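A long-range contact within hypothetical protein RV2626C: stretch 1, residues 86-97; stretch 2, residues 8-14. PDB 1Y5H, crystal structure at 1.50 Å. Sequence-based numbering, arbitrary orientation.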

# COMPACT_ATOMS: atom_id res chain seq x y z
N TYR A 86 -17.73 -8.34 -1.57
CA TYR A 86 -17.46 -9.75 -1.84
C TYR A 86 -18.32 -10.19 -3.00
O TYR A 86 -19.17 -9.43 -3.47
CB TYR A 86 -17.80 -10.61 -0.62
CG TYR A 86 -19.24 -10.50 -0.13
CD1 TYR A 86 -20.29 -11.17 -0.78
CD2 TYR A 86 -19.55 -9.75 1.00
CE1 TYR A 86 -21.61 -11.09 -0.29
CE2 TYR A 86 -20.85 -9.66 1.49
CZ TYR A 86 -21.87 -10.33 0.84
OH TYR A 86 -23.14 -10.25 1.35
N VAL A 87 -18.08 -11.41 -3.46
CA VAL A 87 -18.88 -11.99 -4.53
C VAL A 87 -19.26 -13.39 -4.10
O VAL A 87 -18.56 -14.03 -3.31
CB VAL A 87 -18.11 -12.06 -5.88
CG1 VAL A 87 -17.79 -10.66 -6.37
CG2 VAL A 87 -16.84 -12.89 -5.73
N ASP A 88 -20.38 -13.86 -4.63
CA ASP A 88 -20.86 -15.20 -4.34
C ASP A 88 -20.00 -16.18 -5.13
O ASP A 88 -19.43 -15.82 -6.16
CB ASP A 88 -22.32 -15.33 -4.76
CG ASP A 88 -22.84 -16.74 -4.65
OD1 ASP A 88 -22.86 -17.29 -3.53
OD2 ASP A 88 -23.24 -17.31 -5.69
N ALA A 89 -19.90 -17.41 -4.64
CA ALA A 89 -19.09 -18.43 -5.31
C ALA A 89 -19.52 -18.67 -6.76
O ALA A 89 -18.72 -19.12 -7.57
CB ALA A 89 -19.15 -19.73 -4.52
N ASN A 90 -20.77 -18.36 -7.07
CA ASN A 90 -21.29 -18.55 -8.43
C ASN A 90 -21.22 -17.30 -9.29
O ASN A 90 -21.73 -17.29 -10.41
CB ASN A 90 -22.74 -19.05 -8.36
CG ASN A 90 -22.85 -20.50 -7.94
OD1 ASN A 90 -23.92 -20.96 -7.56
ND2 ASN A 90 -21.74 -21.22 -8.03
N ALA A 91 -20.60 -16.25 -8.78
CA ALA A 91 -20.49 -14.99 -9.51
C ALA A 91 -19.68 -15.13 -10.80
O ALA A 91 -18.71 -15.89 -10.87
CB ALA A 91 -19.87 -13.91 -8.62
N SER A 92 -20.08 -14.38 -11.82
CA SER A 92 -19.39 -14.41 -13.10
C SER A 92 -18.19 -13.46 -13.09
O SER A 92 -18.03 -12.65 -12.18
CB SER A 92 -20.33 -13.96 -14.22
OG SER A 92 -20.61 -12.58 -14.10
N ILE A 93 -17.35 -13.57 -14.12
CA ILE A 93 -16.19 -12.72 -14.25
C ILE A 93 -16.64 -11.26 -14.32
O ILE A 93 -16.02 -10.38 -13.73
CB ILE A 93 -15.38 -13.07 -15.52
CG1 ILE A 93 -14.68 -14.42 -15.31
CG2 ILE A 93 -14.36 -11.98 -15.83
CD1 ILE A 93 -13.95 -14.93 -16.54
N GLN A 94 -17.71 -11.01 -15.07
CA GLN A 94 -18.22 -9.65 -15.19
C GLN A 94 -18.57 -9.09 -13.82
O GLN A 94 -18.25 -7.95 -13.51
CB GLN A 94 -19.46 -9.62 -16.11
CG GLN A 94 -19.15 -9.92 -17.57
CD GLN A 94 -19.40 -11.37 -17.95
OE1 GLN A 94 -18.99 -12.30 -17.25
NE2 GLN A 94 -20.07 -11.58 -19.09
N GLU A 95 -19.21 -9.91 -12.99
CA GLU A 95 -19.59 -9.49 -11.64
C GLU A 95 -18.35 -9.18 -10.80
O GLU A 95 -18.30 -8.17 -10.09
CB GLU A 95 -20.42 -10.56 -10.97
N MSE A 96 -17.35 -10.04 -10.88
CA MSE A 96 -16.12 -9.84 -10.13
C MSE A 96 -15.45 -8.52 -10.51
O MSE A 96 -14.97 -7.78 -9.65
CB MSE A 96 -15.15 -11.00 -10.36
CG MSE A 96 -15.63 -12.29 -9.72
SE MSE A 96 -14.44 -13.78 -10.03
CE MSE A 96 -15.41 -14.63 -11.47
N LEU A 97 -15.43 -8.22 -11.81
CA LEU A 97 -14.84 -6.98 -12.28
C LEU A 97 -15.68 -5.80 -11.81
O LEU A 97 -15.14 -4.75 -11.51
CB LEU A 97 -14.73 -6.99 -13.81
CG LEU A 97 -13.76 -8.02 -14.38
CD1 LEU A 97 -13.87 -8.04 -15.90
CD2 LEU A 97 -12.34 -7.69 -13.94
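Stretch 2 8-14: TTARDIM

Two backbone hydrogen bonds fix stretch 2 on stretch 1, and both run from amides at the start of a short helical turn to carbonyls of a beta turn. Arg-11 N donates to Ala-89 O at 3.0 Å with a fairly straight angle of 154°; Ala-10 N donates to Ala-91 O, also at 3.0 Å but more bent, at 131°. The rule is economical: the first amides of a helical turn have no carbonyl of their own turn to bond, and here the other segment supplies the acceptors. Thr-9 adds a CA-H...O contact to the same carbonyl, its CA lying 3.3 Å from Ala-91 O.

The order of pairing gives the direction. Ser-92 lies nearest Thr-9 and Ala-89 nearest Arg-11, each pair with CA atoms 4.9 Å apart, so stretch 2 advances as stretch 1 is read backward.

Each partner shapes its own backbone. In stretch 1, a short strand at Val-87 and Asp-88 leads into a type I turn from Asp-88 to Ala-91, closed by Ala-91 N to Asp-88 O at 2.9 Å and braced by Asn-90 N to Asp-88 OD2 at 3.0 Å. Ser-92 then caps the helix that begins at Ile-93, its OG accepting from Glu-95 N at 3.2 Å. In stretch 2, Thr-9 is the N-cap of a weakly bonded helix: Asp-12 N reaches Thr-9 OG1 in a weak bond of 3.5 Å, while Asp-12 OD1 accepts from Thr-9 N at 3.1 Å. The side-chain caps are local on both sides; what crosses the contact to the first amides of stretch 2 is backbone carbonyl.

One water extends the polar seam toward Thr-8. It donates to Thr-8 O at 2.6 Å and accepts from Ile-93 N at 3.0 Å, joining the two backbones through the first amide of the stretch 1 helix.

Packing gathers around Ala-10, whose CA-to-CB bond points toward stretch 1. Its CB lies 3.7 Å from Asp-88 O, 4.1 Å from Val-87 CG2 and 3.9 Å from the selenium, SE, of selenomethionine Met-96. That same SE meets Ile-13 CD1 at 3.9 Å, so the selenium alone meets two residues of stretch 2, while the CE of Met-96 also lies 3.9 Å from Thr-9 C. Farther out, Arg-11 lays a face of its guanidinium over Ala-89, with NH2 3.4 Å from CB, and Ile-93 CD1 approaches Thr-8 CB at 4.2 Å. The stretches bury 455 Å² in total, with small residues close to the bonded backbones and longer side chains filling the space around them.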

# COMPACT_ATOMS: atom_id res chain seq x y z
N THR A 8 -17.65 -19.66 -16.50
CA THR A 8 -16.64 -19.58 -15.41
C THR A 8 -17.20 -18.84 -14.20
O THR A 8 -17.83 -17.79 -14.34
CB THR A 8 -15.36 -18.87 -15.88
OG1 THR A 8 -14.80 -19.56 -17.00
CG2 THR A 8 -14.32 -18.82 -14.75
N THR A 9 -16.97 -19.38 -13.01
CA THR A 9 -17.46 -18.76 -11.78
C THR A 9 -16.29 -18.43 -10.87
O THR A 9 -15.16 -18.86 -11.10
CB THR A 9 -18.40 -19.70 -11.02
OG1 THR A 9 -17.67 -20.84 -10.56
CG2 THR A 9 -19.54 -20.16 -11.92
N ALA A 10 -16.57 -17.65 -9.83
CA ALA A 10 -15.54 -17.27 -8.87
C ALA A 10 -14.91 -18.52 -8.26
O ALA A 10 -13.69 -18.58 -8.08
CB ALA A 10 -16.15 -16.40 -7.78
N ARG A 11 -15.73 -19.52 -7.95
CA ARG A 11 -15.24 -20.76 -7.35
C ARG A 11 -14.22 -21.45 -8.25
O ARG A 11 -13.29 -22.11 -7.77
CB ARG A 11 -16.41 -21.71 -7.08
CG ARG A 11 -16.01 -23.01 -6.40
CD ARG A 11 -17.18 -23.98 -6.28
NE ARG A 11 -18.26 -23.49 -5.43
CZ ARG A 11 -18.18 -23.36 -4.11
NH1 ARG A 11 -17.06 -23.70 -3.47
NH2 ARG A 11 -19.22 -22.90 -3.42
N ASP A 12 -14.39 -21.29 -9.56
CA ASP A 12 -13.51 -21.89 -10.55
C ASP A 12 -12.10 -21.30 -10.62
O ASP A 12 -11.15 -22.01 -10.94
CB ASP A 12 -14.14 -21.79 -11.94
CG ASP A 12 -15.36 -22.67 -12.09
OD1 ASP A 12 -16.18 -22.39 -12.99
OD2 ASP A 12 -15.50 -23.65 -11.33
N ILE A 13 -11.97 -20.01 -10.33
CA ILE A 13 -10.66 -19.36 -10.42
C ILE A 13 -10.10 -18.83 -9.10
O ILE A 13 -8.98 -18.32 -9.07
CB ILE A 13 -10.71 -18.19 -11.42
CG1 ILE A 13 -11.66 -17.10 -10.90
CG2 ILE A 13 -11.19 -18.69 -12.78
CD1 ILE A 13 -11.74 -15.89 -11.81
N MSE A 14 -10.85 -18.95 -8.02
CA MSE A 14 -10.40 -18.44 -6.73
C MSE A 14 -9.29 -19.26 -6.08
O MSE A 14 -9.10 -20.44 -6.40
CB MSE A 14 -11.57 -18.38 -5.75
CG MSE A 14 -12.08 -19.75 -5.33
SE MSE A 14 -13.52 -19.67 -4.08
CE MSE A 14 -13.57 -21.53 -3.55
O HOH W 1 -17.80 -15.78 -16.05